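PDB 4N6D: TRAP dicarboxylate transporter-DctP subunit from Desulfovibrio salexigens, which probably binds a small organic acid in the periplasm and hands it to the membrane components of a TRAP transporter. Local coordinates for residues 92-97 / 233-238; 100-105 / 133-138; 150-155 / 205-210; 156-161 / 224-229. All blocks are in the same frame, centred on the assembly; numbering follows the deposited sequence.

Contact 1 of 4, residues 92-97 / 233-238; sequences CVSLAY and YPFAII. With EDO (1,2-ethanediol), chain E.
C92, F235 and I237 form the apolar centre on one face of this antiparallel strand pair. CD1 of I237 reaches the CB of C92 at 3.7 Å, and the polarisable SG of the small C92 side chain lies obliquely beside the F235 ring, 3.8 Å from CD2, a Cys sulfur-aromatic contact. The same ring brings CE2 to the CB of S94. On the other face, V93 CG2 meets I238 CD1, and beyond the strand end L95 spreads its branches, CD1 against the ring of P234 (4.0 Å to CG) and CD2 against the CB of A236. The backbones are joined by V93 N to A236 O (2.9 Å), A236 N to V93 O, and L95 N to P234 O. P234 has no N-H to give; its O also accepts from a water held by S94 OG and A96 N. Farther out, S94 N donates to O1 of a 1,2-ethanediol (2.8 Å). Strand 234-240 running antiparallel to 90-94 within a mixed five-stranded sheet is in keeping with the solute-binding-protein fold.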
loop_
_atom_site.group_PDB
_atom_site.type_symbol
_atom_site.label_atom_id
_atom_site.label_comp_id
_atom_site.label_asym_id
_atom_site.label_seq_id
_atom_site.Cartn_x
_atom_site.Cartn_y
_atom_site.Cartn_z
ATOM N N CYS A 92 -7.884 -3.642 10.153
ATOM C CA CYS A 92 -7.044 -3.180 9.034
ATOM C C CYS A 92 -7.735 -3.420 7.702
ATOM O O CYS A 92 -8.102 -4.565 7.358
ATOM C CB CYS A 92 -5.725 -3.926 9.049
ATOM S SG CYS A 92 -4.580 -3.387 7.729
ATOM N N VAL A 93 -7.902 -2.340 6.949
ATOM C CA VAL A 93 -8.586 -2.393 5.668
ATOM C C VAL A 93 -7.645 -2.060 4.516
ATOM O O VAL A 93 -6.989 -1.029 4.528
ATOM C CB VAL A 93 -9.774 -1.434 5.646
ATOM C CG1 VAL A 93 -10.465 -1.459 4.282
ATOM C CG2 VAL A 93 -10.770 -1.772 6.772
ATOM N N SER A 94 -7.603 -2.933 3.513
ATOM C CA SER A 94 -6.937 -2.645 2.247
ATOM C C SER A 94 -7.973 -2.007 1.336
ATOM O O SER A 94 -8.890 -2.671 0.879
ATOM C CB SER A 94 -6.404 -3.934 1.620
ATOM O OG SER A 94 -5.789 -3.672 0.363
ATOM N N LEU A 95 -7.849 -0.711 1.077
ATOM C CA LEU A 95 -8.939 -0.000 0.415
ATOM C C LEU A 95 -9.271 -0.552 -0.972
ATOM O O LEU A 95 -10.427 -0.539 -1.377
ATOM C CB LEU A 95 -8.650 1.500 0.310
ATOM C CG LEU A 95 -8.188 2.213 1.581
ATOM C CD1 LEU A 95 -8.072 3.729 1.291
ATOM C CD2 LEU A 95 -9.134 1.986 2.762
ATOM N N ALA A 96 -8.251 -0.990 -1.693
ATOM C CA ALA A 96 -8.405 -1.469 -3.059
ATOM C C ALA A 96 -9.327 -2.675 -3.163
ATOM O O ALA A 96 -9.859 -2.947 -4.236
ATOM C CB ALA A 96 -7.034 -1.817 -3.667
ATOM N N TYR A 97 -9.491 -3.422 -2.067
ATOM C CA TYR A 97 -10.348 -4.603 -2.069
ATOM C C TYR A 97 -11.838 -4.259 -2.026
ATOM O O TYR A 97 -12.686 -5.145 -2.179
ATOM C CB TYR A 97 -9.994 -5.510 -0.877
ATOM C CG TYR A 97 -10.687 -6.866 -0.877
ATOM C CD1 TYR A 97 -10.552 -7.729 -1.953
ATOM C CD2 TYR A 97 -11.472 -7.272 0.187
ATOM C CE1 TYR A 97 -11.185 -8.955 -1.968
ATOM C CE2 TYR A 97 -12.104 -8.517 0.182
ATOM C CZ TYR A 97 -11.949 -9.350 -0.900
ATOM O OH TYR A 97 -12.579 -10.587 -0.937
ATOM N N TYR A 233 -0.624 0.333 -2.674
ATOM C CA TYR A 233 -1.889 -0.049 -2.073
ATOM C C TYR A 233 -2.069 0.691 -0.758
ATOM O O TYR A 233 -1.237 0.548 0.137
ATOM C CB TYR A 233 -1.927 -1.553 -1.781
ATOM C CG TYR A 233 -1.838 -2.384 -3.024
ATOM C CD1 TYR A 233 -2.965 -2.638 -3.792
ATOM C CD2 TYR A 233 -0.629 -2.894 -3.438
ATOM C CE1 TYR A 233 -2.879 -3.381 -4.956
ATOM C CE2 TYR A 233 -0.532 -3.640 -4.596
ATOM C CZ TYR A 233 -1.658 -3.882 -5.344
ATOM O OH TYR A 233 -1.565 -4.631 -6.499
ATOM N N PRO A 234 -3.144 1.475 -0.640
ATOM C CA PRO A 234 -3.425 2.184 0.605
ATOM C C PRO A 234 -4.251 1.353 1.606
ATOM O O PRO A 234 -5.120 0.553 1.226
ATOM C CB PRO A 234 -4.245 3.382 0.141
ATOM C CG PRO A 234 -5.007 2.860 -1.048
ATOM C CD PRO A 234 -4.096 1.854 -1.704
ATOM N N PHE A 235 -3.976 1.601 2.883
ATOM C CA PHE A 235 -4.631 0.901 3.987
ATOM C C PHE A 235 -5.128 1.914 5.001
ATOM O O PHE A 235 -4.530 2.979 5.161
ATOM C CB PHE A 235 -3.623 0.011 4.726
ATOM C CG PHE A 235 -3.100 -1.149 3.922
ATOM C CD1 PHE A 235 -2.105 -0.972 2.965
ATOM C CD2 PHE A 235 -3.578 -2.419 4.141
ATOM C CE1 PHE A 235 -1.631 -2.027 2.240
ATOM C CE2 PHE A 235 -3.094 -3.495 3.417
ATOM C CZ PHE A 235 -2.118 -3.289 2.459
ATOM N N ALA A 236 -6.202 1.557 5.701
ATOM C CA ALA A 236 -6.670 2.318 6.844
ATOM C C ALA A 236 -6.803 1.417 8.055
ATOM O O ALA A 236 -7.227 0.264 7.937
ATOM C CB ALA A 236 -8.021 2.974 6.539
ATOM N N ILE A 237 -6.419 1.942 9.209
ATOM C CA ILE A 237 -6.715 1.291 10.488
ATOM C C ILE A 237 -7.923 1.991 11.095
ATOM O O ILE A 237 -7.900 3.201 11.367
ATOM C CB ILE A 237 -5.523 1.338 11.442
ATOM C CG1 ILE A 237 -4.263 0.726 10.786
ATOM C CG2 ILE A 237 -5.887 0.645 12.761
ATOM C CD1 ILE A 237 -4.454 -0.703 10.249
ATOM N N ILE A 238 -9.004 1.233 11.252
ATOM C CA ILE A 238 -10.282 1.791 11.695
ATOM C C ILE A 238 -10.658 1.254 13.066
ATOM O O ILE A 238 -10.341 0.112 13.397
ATOM C CB ILE A 238 -11.439 1.486 10.675
ATOM C CG1 ILE A 238 -11.551 -0.011 10.357
ATOM C CG2 ILE A 238 -11.247 2.297 9.385
ATOM C CD1 ILE A 238 -12.864 -0.411 9.635
HETATM C C1 EDO E . -9.631 -6.231 3.765
HETATM O O1 EDO E . -9.557 -4.958 3.124
HETATM C C2 EDO E . -10.290 -5.955 5.100
HETATM O O2 EDO E . -11.442 -5.138 4.829
HETATM O O HOH W 1 -5.388 -1.167 -0.951
#

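Contact 2 of 4, residues 100-105 / 133-138; sequences GVFPLS and PKEFKR. With I3C (5-amino-2,4,6-triiodobenzene-1,3-dicarboxylic acid), chain C.
OE2 of E135 is gripped twice by S105, by its backbone N at 2.9 Å and by its hydroxyl OG, also at 2.9 Å. The backbone N uses the syn lone pair, whereas OG arrives nearly along the C-O axis. OE1 takes the N-H of L104 on its own syn lone pair (2.9 Å, 167° at the hydrogen); a carboxylate suits the place because its two oxygens can each take one of two successive amides. These bonds link the loop after strand 90-94 to the turn between helix 117-131 and strand 139-146, in the solute-binding fold of family 7. P103, with no N-H to give, lies alongside the carboxylate, its CD 3.2 Å from OE1. Beside these bonds F102 and F136 meet obliquely, their planes 32° apart and CE1 to CE1 3.4 Å; S105 OG lies at the edge of the F136 ring. L104 CB rests on P133 CB at 3.9 Å. At the far end of 133-138, R138 lays its guanidinium against the bound triiodo compound.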
loop_
_atom_site.group_PDB
_atom_site.type_symbol
_atom_site.label_atom_id
_atom_site.label_comp_id
_atom_site.label_asym_id
_atom_site.label_seq_id
_atom_site.Cartn_x
_atom_site.Cartn_y
_atom_site.Cartn_z
ATOM N N GLY A 100 -15.562 1.353 -4.662
ATOM C CA GLY A 100 -16.780 2.109 -4.471
ATOM C C GLY A 100 -16.978 2.562 -3.039
ATOM O O GLY A 100 -17.737 3.488 -2.796
ATOM N N VAL A 101 -16.287 1.928 -2.101
ATOM C CA VAL A 101 -16.515 2.208 -0.694
ATOM C C VAL A 101 -15.685 3.430 -0.246
ATOM O O VAL A 101 -16.055 4.111 0.717
ATOM C CB VAL A 101 -16.182 0.986 0.132
ATOM C CG1 VAL A 101 -16.358 1.251 1.608
ATOM C CG2 VAL A 101 -17.061 -0.192 -0.309
ATOM N N PHE A 102 -14.596 3.699 -0.965
ATOM C CA PHE A 102 -13.646 4.768 -0.605
ATOM C C PHE A 102 -13.358 5.677 -1.795
ATOM O O PHE A 102 -12.250 5.715 -2.306
ATOM C CB PHE A 102 -12.356 4.141 -0.087
ATOM C CG PHE A 102 -12.588 3.217 1.076
ATOM C CD1 PHE A 102 -12.858 3.720 2.323
ATOM C CD2 PHE A 102 -12.549 1.838 0.908
ATOM C CE1 PHE A 102 -13.087 2.880 3.387
ATOM C CE2 PHE A 102 -12.797 1.000 1.989
ATOM C CZ PHE A 102 -13.051 1.530 3.213
ATOM N N PRO A 103 -14.370 6.416 -2.245
ATOM C CA PRO A 103 -14.189 7.208 -3.470
ATOM C C PRO A 103 -13.098 8.249 -3.378
ATOM O O PRO A 103 -12.523 8.589 -4.422
ATOM C CB PRO A 103 -15.539 7.890 -3.654
ATOM C CG PRO A 103 -16.247 7.753 -2.348
ATOM C CD PRO A 103 -15.766 6.459 -1.775
ATOM N N LEU A 104 -12.828 8.782 -2.190
ATOM C CA LEU A 104 -11.737 9.771 -2.090
ATOM C C LEU A 104 -10.400 9.090 -1.912
ATOM O O LEU A 104 -9.488 9.300 -2.720
ATOM C CB LEU A 104 -11.957 10.767 -0.951
ATOM C CG LEU A 104 -10.946 11.924 -1.025
ATOM C CD1 LEU A 104 -11.653 13.246 -0.801
ATOM C CD2 LEU A 104 -9.889 11.683 -0.001
ATOM N N SER A 105 -10.264 8.278 -0.855
ATOM C CA SER A 105 -8.960 7.723 -0.497
ATOM C C SER A 105 -8.422 6.747 -1.523
ATOM O O SER A 105 -7.210 6.541 -1.597
ATOM C CB SER A 105 -8.991 7.059 0.881
ATOM O OG SER A 105 -9.395 7.998 1.888
ATOM N N PRO A 133 -12.919 12.541 4.652
ATOM C CA PRO A 133 -14.000 12.090 3.775
ATOM C C PRO A 133 -15.055 11.243 4.492
ATOM O O PRO A 133 -14.776 10.461 5.419
ATOM C CB PRO A 133 -13.269 11.274 2.713
ATOM C CG PRO A 133 -12.048 10.835 3.363
ATOM C CD PRO A 133 -11.629 11.947 4.277
ATOM N N LYS A 134 -16.285 11.414 4.054
ATOM C CA LYS A 134 -17.399 10.767 4.722
ATOM C C LYS A 134 -17.381 9.251 4.585
ATOM O O LYS A 134 -18.110 8.547 5.314
ATOM C CB LYS A 134 -18.716 11.333 4.212
ATOM C CG LYS A 134 -18.852 11.342 2.720
ATOM C CD LYS A 134 -20.074 12.155 2.303
ATOM C CE LYS A 134 -21.241 11.251 1.996
ATOM N NZ LYS A 134 -20.995 10.424 0.786
ATOM N N GLU A 135 -16.561 8.731 3.670
ATOM C CA GLU A 135 -16.408 7.284 3.557
ATOM C C GLU A 135 -15.955 6.649 4.871
ATOM O O GLU A 135 -16.166 5.434 5.109
ATOM C CB GLU A 135 -15.436 6.910 2.432
ATOM C CG GLU A 135 -14.035 7.429 2.602
ATOM C CD GLU A 135 -13.348 7.747 1.272
ATOM O OE1 GLU A 135 -14.037 8.209 0.341
ATOM O OE2 GLU A 135 -12.127 7.526 1.179
ATOM N N PHE A 136 -15.344 7.447 5.738
ATOM C CA PHE A 136 -14.886 6.933 7.037
ATOM C C PHE A 136 -15.732 7.389 8.213
ATOM O O PHE A 136 -15.346 7.201 9.360
ATOM C CB PHE A 136 -13.423 7.311 7.295
ATOM C CG PHE A 136 -12.445 6.568 6.436
ATOM C CD1 PHE A 136 -12.253 5.218 6.617
ATOM C CD2 PHE A 136 -11.713 7.223 5.459
ATOM C CE1 PHE A 136 -11.341 4.522 5.831
ATOM C CE2 PHE A 136 -10.797 6.513 4.660
ATOM C CZ PHE A 136 -10.632 5.181 4.857
ATOM N N LYS A 137 -16.891 7.965 7.943
ATOM C CA LYS A 137 -17.670 8.618 8.990
ATOM C C LYS A 137 -18.137 7.696 10.116
ATOM O O LYS A 137 -18.407 8.166 11.228
ATOM C CB LYS A 137 -18.892 9.322 8.390
ATOM C CG LYS A 137 -20.008 8.360 7.979
ATOM C CD LYS A 137 -21.258 9.098 7.520
ATOM C CE LYS A 137 -22.506 8.587 8.227
ATOM N NZ LYS A 137 -23.617 8.315 7.255
ATOM N N ARG A 138 -18.213 6.397 9.851
ATOM C CA ARG A 138 -18.679 5.437 10.850
ATOM C C ARG A 138 -17.594 5.028 11.832
ATOM O O ARG A 138 -17.884 4.355 12.827
ATOM C CB ARG A 138 -19.194 4.192 10.163
ATOM C CG ARG A 138 -20.336 4.485 9.226
ATOM C CD ARG A 138 -21.617 3.921 9.720
ATOM N NE ARG A 138 -22.647 4.052 8.694
ATOM C CZ ARG A 138 -23.711 4.836 8.773
ATOM N NH1 ARG A 138 -24.579 4.862 7.766
ATOM N NH2 ARG A 138 -23.918 5.584 9.852
HETATM I I3 I3C C . -28.409 4.528 13.239
HETATM I I2 I3C C . -24.851 1.295 9.530
HETATM I I1 I3C C . -26.958 -1.124 14.582
HETATM O O8 I3C C . -29.506 1.522 14.725
HETATM O O9 I3C C . -27.708 2.018 15.895
HETATM C C10 I3C C . -25.404 -0.832 11.810
HETATM N N13 I3C C . -26.549 3.809 10.653
HETATM C C1 I3C C . -27.465 1.680 13.564
HETATM C C6 I3C C . -27.385 2.765 12.711
HETATM C C5 I3C C . -26.645 2.698 11.542
HETATM C C4 I3C C . -26.010 1.513 11.258
HETATM C C3 I3C C . -26.090 0.438 12.117
HETATM C C2 I3C C . -26.825 0.509 13.269
HETATM C C7 I3C C . -28.268 1.747 14.803
HETATM O O11 I3C C . -24.239 -1.061 12.225
HETATM O O12 I3C C . -26.030 -1.681 11.130
#

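Contact 3 of 4, residues 150-155 / 205-210; sequences SNIMTK and GLFSSF
The amide of N151 lies over one face of the F210 ring, planes 18° apart, with ND2 3.4 Å from CE2. At the edge of the same ring stands M153, its SD 3.9 Å from CD1, a Met-aromatic contact; flexible methionine bends at chi3 (-82°) to carry CE to the carbonyl O of S208. On the opposite face of the sheet, I152 CG1 sits over the F207 ring, 3.8 Å from its centroid, as a CH-pi contact. Strands 151-154 and 205-208 are an antiparallel pair at one side of a mixed four-stranded sheet, with 205-208 outermost. Two backbone hydrogen bonds join N151 and S208, and two more join M153 and L206. Among the side-chain bonds, OD1 of N151 is held by the backbone N of N229, which fixes the rotation of the amide, while F210 N donates to a water that ND2 also reaches weakly. G205 faces T154 at a CA-CA distance of 3.9 Å; a CB there would clash with M153 O and T154 CG2.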
loop_
_atom_site.group_PDB
_atom_site.type_symbol
_atom_site.label_atom_id
_atom_site.label_comp_id
_atom_site.label_asym_id
_atom_site.label_seq_id
_atom_site.Cartn_x
_atom_site.Cartn_y
_atom_site.Cartn_z
ATOM N N SER A 150 4.610 -0.900 -6.599
ATOM C CA SER A 150 4.653 -2.090 -7.442
ATOM C C SER A 150 5.626 -1.913 -8.582
ATOM O O SER A 150 5.621 -0.883 -9.248
ATOM C CB SER A 150 3.269 -2.330 -7.999
ATOM O OG SER A 150 2.372 -2.586 -6.916
ATOM N N ASN A 151 6.412 -2.957 -8.810
ATOM C CA ASN A 151 7.488 -2.978 -9.783
ATOM C C ASN A 151 7.461 -4.314 -10.532
ATOM O O ASN A 151 6.758 -5.252 -10.139
ATOM C CB ASN A 151 8.813 -2.808 -9.061
ATOM C CG ASN A 151 8.988 -1.412 -8.500
ATOM O OD1 ASN A 151 9.016 -0.439 -9.250
ATOM N ND2 ASN A 151 9.142 -1.302 -7.186
ATOM N N ILE A 152 8.223 -4.390 -11.619
ATOM C CA ILE A 152 8.184 -5.550 -12.497
ATOM C C ILE A 152 9.437 -6.374 -12.276
ATOM O O ILE A 152 10.545 -5.888 -12.485
ATOM C CB ILE A 152 8.080 -5.099 -13.961
ATOM C CG1 ILE A 152 6.777 -4.327 -14.156
ATOM C CG2 ILE A 152 8.119 -6.303 -14.915
ATOM C CD1 ILE A 152 6.602 -3.699 -15.524
ATOM N N MET A 153 9.248 -7.622 -11.843
ATOM C CA MET A 153 10.333 -8.524 -11.519
ATOM C C MET A 153 10.240 -9.716 -12.465
ATOM O O MET A 153 9.209 -10.403 -12.515
ATOM C CB MET A 153 10.193 -8.990 -10.082
ATOM C CG MET A 153 10.366 -7.869 -9.057
ATOM S SD MET A 153 9.714 -8.325 -7.442
ATOM C CE MET A 153 7.980 -7.963 -7.712
ATOM N N THR A 154 11.309 -9.974 -13.207
ATOM C CA THR A 154 11.233 -10.895 -14.338
ATOM C C THR A 154 12.446 -11.810 -14.512
ATOM O O THR A 154 13.525 -11.551 -13.977
ATOM C CB THR A 154 11.078 -10.112 -15.667
ATOM O OG1 THR A 154 12.130 -9.146 -15.776
ATOM C CG2 THR A 154 9.724 -9.414 -15.749
ATOM N N LYS A 155 12.240 -12.888 -15.262
ATOM C CA LYS A 155 13.290 -13.860 -15.566
ATOM C C LYS A 155 14.304 -13.314 -16.538
ATOM O O LYS A 155 15.486 -13.627 -16.447
ATOM C CB LYS A 155 12.677 -15.134 -16.163
ATOM C CG LYS A 155 11.721 -15.843 -15.236
ATOM C CD LYS A 155 11.149 -17.116 -15.855
ATOM C CE LYS A 155 12.228 -18.054 -16.310
ATOM N NZ LYS A 155 11.600 -19.265 -16.933
ATOM N N GLY A 205 7.315 -13.371 -15.094
ATOM C CA GLY A 205 7.630 -12.428 -14.036
ATOM C C GLY A 205 6.394 -12.089 -13.230
ATOM O O GLY A 205 5.327 -12.679 -13.428
ATOM N N LEU A 206 6.532 -11.147 -12.312
ATOM C CA LEU A 206 5.380 -10.691 -11.559
ATOM C C LEU A 206 5.442 -9.204 -11.279
ATOM O O LEU A 206 6.498 -8.584 -11.359
ATOM C CB LEU A 206 5.200 -11.494 -10.266
ATOM C CG LEU A 206 6.171 -11.300 -9.104
ATOM C CD1 LEU A 206 5.603 -11.973 -7.872
ATOM C CD2 LEU A 206 7.527 -11.867 -9.400
ATOM N N PHE A 207 4.277 -8.646 -10.977
ATOM C CA PHE A 207 4.117 -7.218 -10.747
ATOM C C PHE A 207 3.697 -7.087 -9.296
ATOM O O PHE A 207 2.549 -7.419 -8.918
ATOM C CB PHE A 207 3.031 -6.692 -11.672
ATOM C CG PHE A 207 3.207 -5.251 -12.107
ATOM C CD1 PHE A 207 3.991 -4.353 -11.400
ATOM C CD2 PHE A 207 2.525 -4.804 -13.226
ATOM C CE1 PHE A 207 4.113 -3.007 -11.842
ATOM C CE2 PHE A 207 2.634 -3.489 -13.666
ATOM C CZ PHE A 207 3.434 -2.592 -12.971
ATOM N N SER A 208 4.638 -6.669 -8.460
ATOM C CA SER A 208 4.402 -6.590 -7.030
ATOM C C SER A 208 5.474 -5.710 -6.384
ATOM O O SER A 208 6.343 -5.169 -7.049
ATOM C CB SER A 208 4.447 -7.997 -6.428
ATOM O OG SER A 208 3.880 -8.016 -5.132
ATOM N N SER A 209 5.424 -5.552 -5.074
ATOM C CA SER A 209 6.495 -4.822 -4.431
ATOM C C SER A 209 7.724 -5.724 -4.260
ATOM O O SER A 209 7.625 -6.952 -4.232
ATOM C CB SER A 209 6.065 -4.181 -3.109
ATOM O OG SER A 209 5.508 -5.118 -2.240
ATOM N N PHE A 210 8.881 -5.093 -4.167
ATOM C CA PHE A 210 10.165 -5.795 -4.158
ATOM C C PHE A 210 10.384 -6.698 -2.950
ATOM O O PHE A 210 11.267 -7.556 -2.993
ATOM C CB PHE A 210 11.334 -4.796 -4.220
ATOM C CG PHE A 210 11.582 -4.175 -5.584
ATOM C CD1 PHE A 210 11.340 -4.868 -6.757
ATOM C CD2 PHE A 210 12.092 -2.893 -5.676
ATOM C CE1 PHE A 210 11.597 -4.287 -8.007
ATOM C CE2 PHE A 210 12.352 -2.306 -6.903
ATOM C CZ PHE A 210 12.118 -3.000 -8.077
HETATM O O HOH W 2 8.805 -2.248 -4.226
#

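Contact 4 of 4, residues 156-161 / 224-229; sequences VPVRNL and YETETN
The Y224 ring carries the ring of P157 on one face: CG stands 3.6 Å above the plane over its centre, a CH-pi contact. The two side chains lie side by side and point the same way, so CB and CD of the proline also rest against the ring, CB near CD1 and CD near CD2. A compact, rigid proline ring suits this place, since its CH groups can pack against the pi face while it limits the backbone of the loop. The guanidinium of R159 comes in obliquely, NH1 4.2 Å from CE1 of Y224, and NH2 forms a salt bridge with E288. Polar contact comes from T226, whose chi1 of -60° sets OG1 anti to the carbonyl carbon and towards V158 O. That hydroxyl donates to V158 O at 2.7 Å, in the carbonyl plane and on a lone pair, and accepts from a water that in turn takes the N-H of V158 at 2.8 Å. A threonine can thus serve the loop amide and carbonyl together. The loop after strand 151-154 is thereby held against strand 224-226, which lies between 151-154 and 288-290; I290 touches P157, R159 and T226, while L161 packs on helix 294-317.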
loop_
_atom_site.group_PDB
_atom_site.type_symbol
_atom_site.label_atom_id
_atom_site.label_comp_id
_atom_site.label_asym_id
_atom_site.label_seq_id
_atom_site.Cartn_x
_atom_site.Cartn_y
_atom_site.Cartn_z
ATOM N N VAL A 156 13.816 -12.541 -17.495
ATOM C CA VAL A 156 14.633 -11.928 -18.530
ATOM C C VAL A 156 14.494 -10.404 -18.391
ATOM O O VAL A 156 13.434 -9.895 -18.021
ATOM C CB VAL A 156 14.172 -12.404 -19.931
ATOM C CG1 VAL A 156 14.789 -11.572 -21.052
ATOM C CG2 VAL A 156 14.482 -13.872 -20.119
ATOM N N PRO A 157 15.568 -9.659 -18.657
ATOM C CA PRO A 157 15.487 -8.216 -18.370
ATOM C C PRO A 157 14.416 -7.480 -19.175
ATOM O O PRO A 157 14.290 -7.701 -20.380
ATOM C CB PRO A 157 16.863 -7.680 -18.793
ATOM C CG PRO A 157 17.730 -8.865 -18.986
ATOM C CD PRO A 157 16.882 -10.059 -19.183
ATOM N N VAL A 158 13.649 -6.636 -18.500
ATOM C CA VAL A 158 12.767 -5.680 -19.165
ATOM C C VAL A 158 13.475 -4.328 -19.108
ATOM O O VAL A 158 13.474 -3.666 -18.070
ATOM C CB VAL A 158 11.381 -5.626 -18.510
ATOM C CG1 VAL A 158 10.560 -4.519 -19.101
ATOM C CG2 VAL A 158 10.679 -6.965 -18.690
ATOM N N ARG A 159 14.097 -3.935 -20.212
ATOM C CA ARG A 159 14.850 -2.683 -20.247
ATOM C C ARG A 159 14.096 -1.575 -20.957
ATOM O O ARG A 159 14.433 -0.394 -20.815
ATOM C CB ARG A 159 16.197 -2.913 -20.912
ATOM C CG ARG A 159 16.980 -4.036 -20.262
ATOM C CD ARG A 159 18.400 -4.068 -20.744
ATOM N NE ARG A 159 19.102 -5.196 -20.132
ATOM C CZ ARG A 159 19.636 -5.177 -18.913
ATOM N NH1 ARG A 159 20.248 -6.257 -18.459
ATOM N NH2 ARG A 159 19.582 -4.094 -18.166
ATOM N N ASN A 160 13.060 -1.946 -21.700
ATOM C CA ASN A 160 12.239 -0.962 -22.396
ATOM C C ASN A 160 10.843 -1.504 -22.647
ATOM O O ASN A 160 10.522 -2.649 -22.301
ATOM C CB ASN A 160 12.896 -0.578 -23.720
ATOM C CG ASN A 160 13.156 -1.781 -24.604
ATOM O OD1 ASN A 160 12.290 -2.645 -24.758
ATOM N ND2 ASN A 160 14.358 -1.859 -25.168
ATOM N N LEU A 161 9.996 -0.679 -23.243
ATOM C CA LEU A 161 8.617 -1.087 -23.436
ATOM C C LEU A 161 8.453 -2.204 -24.442
ATOM O O LEU A 161 7.498 -2.974 -24.360
ATOM C CB LEU A 161 7.779 0.109 -23.870
ATOM C CG LEU A 161 7.415 1.035 -22.730
ATOM C CD1 LEU A 161 6.654 2.212 -23.314
ATOM C CD2 LEU A 161 6.581 0.334 -21.663
ATOM N N TYR A 224 16.017 -9.933 -12.571
ATOM C CA TYR A 224 16.006 -8.609 -13.196
ATOM C C TYR A 224 14.790 -7.851 -12.696
ATOM O O TYR A 224 13.641 -8.288 -12.852
ATOM C CB TYR A 224 16.003 -8.703 -14.722
ATOM C CG TYR A 224 17.200 -9.459 -15.199
ATOM C CD1 TYR A 224 18.410 -8.814 -15.410
ATOM C CD2 TYR A 224 17.145 -10.837 -15.394
ATOM C CE1 TYR A 224 19.529 -9.498 -15.821
ATOM C CE2 TYR A 224 18.264 -11.537 -15.800
ATOM C CZ TYR A 224 19.458 -10.854 -16.001
ATOM O OH TYR A 224 20.588 -11.509 -16.420
ATOM N N GLU A 225 15.062 -6.726 -12.049
ATOM C CA GLU A 225 14.040 -5.998 -11.332
ATOM C C GLU A 225 13.938 -4.611 -11.959
ATOM O O GLU A 225 14.867 -3.791 -11.841
ATOM C CB GLU A 225 14.413 -5.881 -9.855
ATOM C CG GLU A 225 15.280 -7.022 -9.302
ATOM C CD GLU A 225 14.664 -8.414 -9.451
ATOM O OE1 GLU A 225 13.465 -8.521 -9.788
ATOM O OE2 GLU A 225 15.403 -9.422 -9.236
ATOM N N THR A 226 12.818 -4.346 -12.620
ATOM C CA THR A 226 12.623 -3.050 -13.278
ATOM C C THR A 226 11.770 -2.135 -12.414
ATOM O O THR A 226 10.604 -2.429 -12.146
ATOM C CB THR A 226 11.994 -3.250 -14.657
ATOM O OG1 THR A 226 12.886 -4.062 -15.440
ATOM C CG2 THR A 226 11.785 -1.906 -15.355
ATOM N N GLU A 227 12.364 -1.039 -11.963
ATOM C CA GLU A 227 11.708 -0.138 -11.027
ATOM C C GLU A 227 10.840 0.866 -11.777
ATOM O O GLU A 227 11.284 1.919 -12.241
ATOM C CB GLU A 227 12.722 0.573 -10.130
ATOM C CG GLU A 227 12.076 1.176 -8.871
ATOM C CD GLU A 227 13.075 1.770 -7.889
ATOM O OE1 GLU A 227 14.085 2.345 -8.360
ATOM O OE2 GLU A 227 12.852 1.642 -6.650
ATOM N N THR A 228 9.587 0.496 -11.931
ATOM C CA THR A 228 8.594 1.334 -12.588
ATOM C C THR A 228 7.857 2.244 -11.599
ATOM O O THR A 228 7.233 3.229 -12.014
ATOM C CB THR A 228 7.540 0.471 -13.275
ATOM O OG1 THR A 228 6.977 -0.435 -12.315
ATOM C CG2 THR A 228 8.137 -0.314 -14.424
ATOM N N ASN A 229 7.919 1.920 -10.308
ATOM C CA ASN A 229 7.223 2.698 -9.275
ATOM C C ASN A 229 5.777 2.977 -9.673
ATOM O O ASN A 229 5.301 4.122 -9.674
ATOM C CB ASN A 229 7.970 4.012 -8.968
ATOM C CG ASN A 229 9.119 3.807 -7.996
ATOM O OD1 ASN A 229 8.997 3.036 -7.045
ATOM N ND2 ASN A 229 10.253 4.453 -8.257
HETATM O O HOH W 3 13.524 -6.708 -15.694
#

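In the fold
The four contacts fall into two groups. Contacts 1 and 2 have centres 11 Å apart and pack directly: L95 CD1 meets S105 CB at 3.5 Å, and A236 CB meets F136 CE1 at 3.7 Å. Contacts 3 and 4, centres 8 Å apart, share the sheet of strands 151-154 and 224-226, where I152 O and T226 N lie 2.8 Å apart, probably hydrogen-bonded. The groups are linked by the chain and by Y233 CE2 resting near S150 OG, whereas contacts 2 and 4 lie on opposite sides of the chain's centre, 35 Å between centres. An I3C, the added phasing compound rather than a natural solute, lies beside R138 of contact 2 and about 12 Å from the I238 side chain.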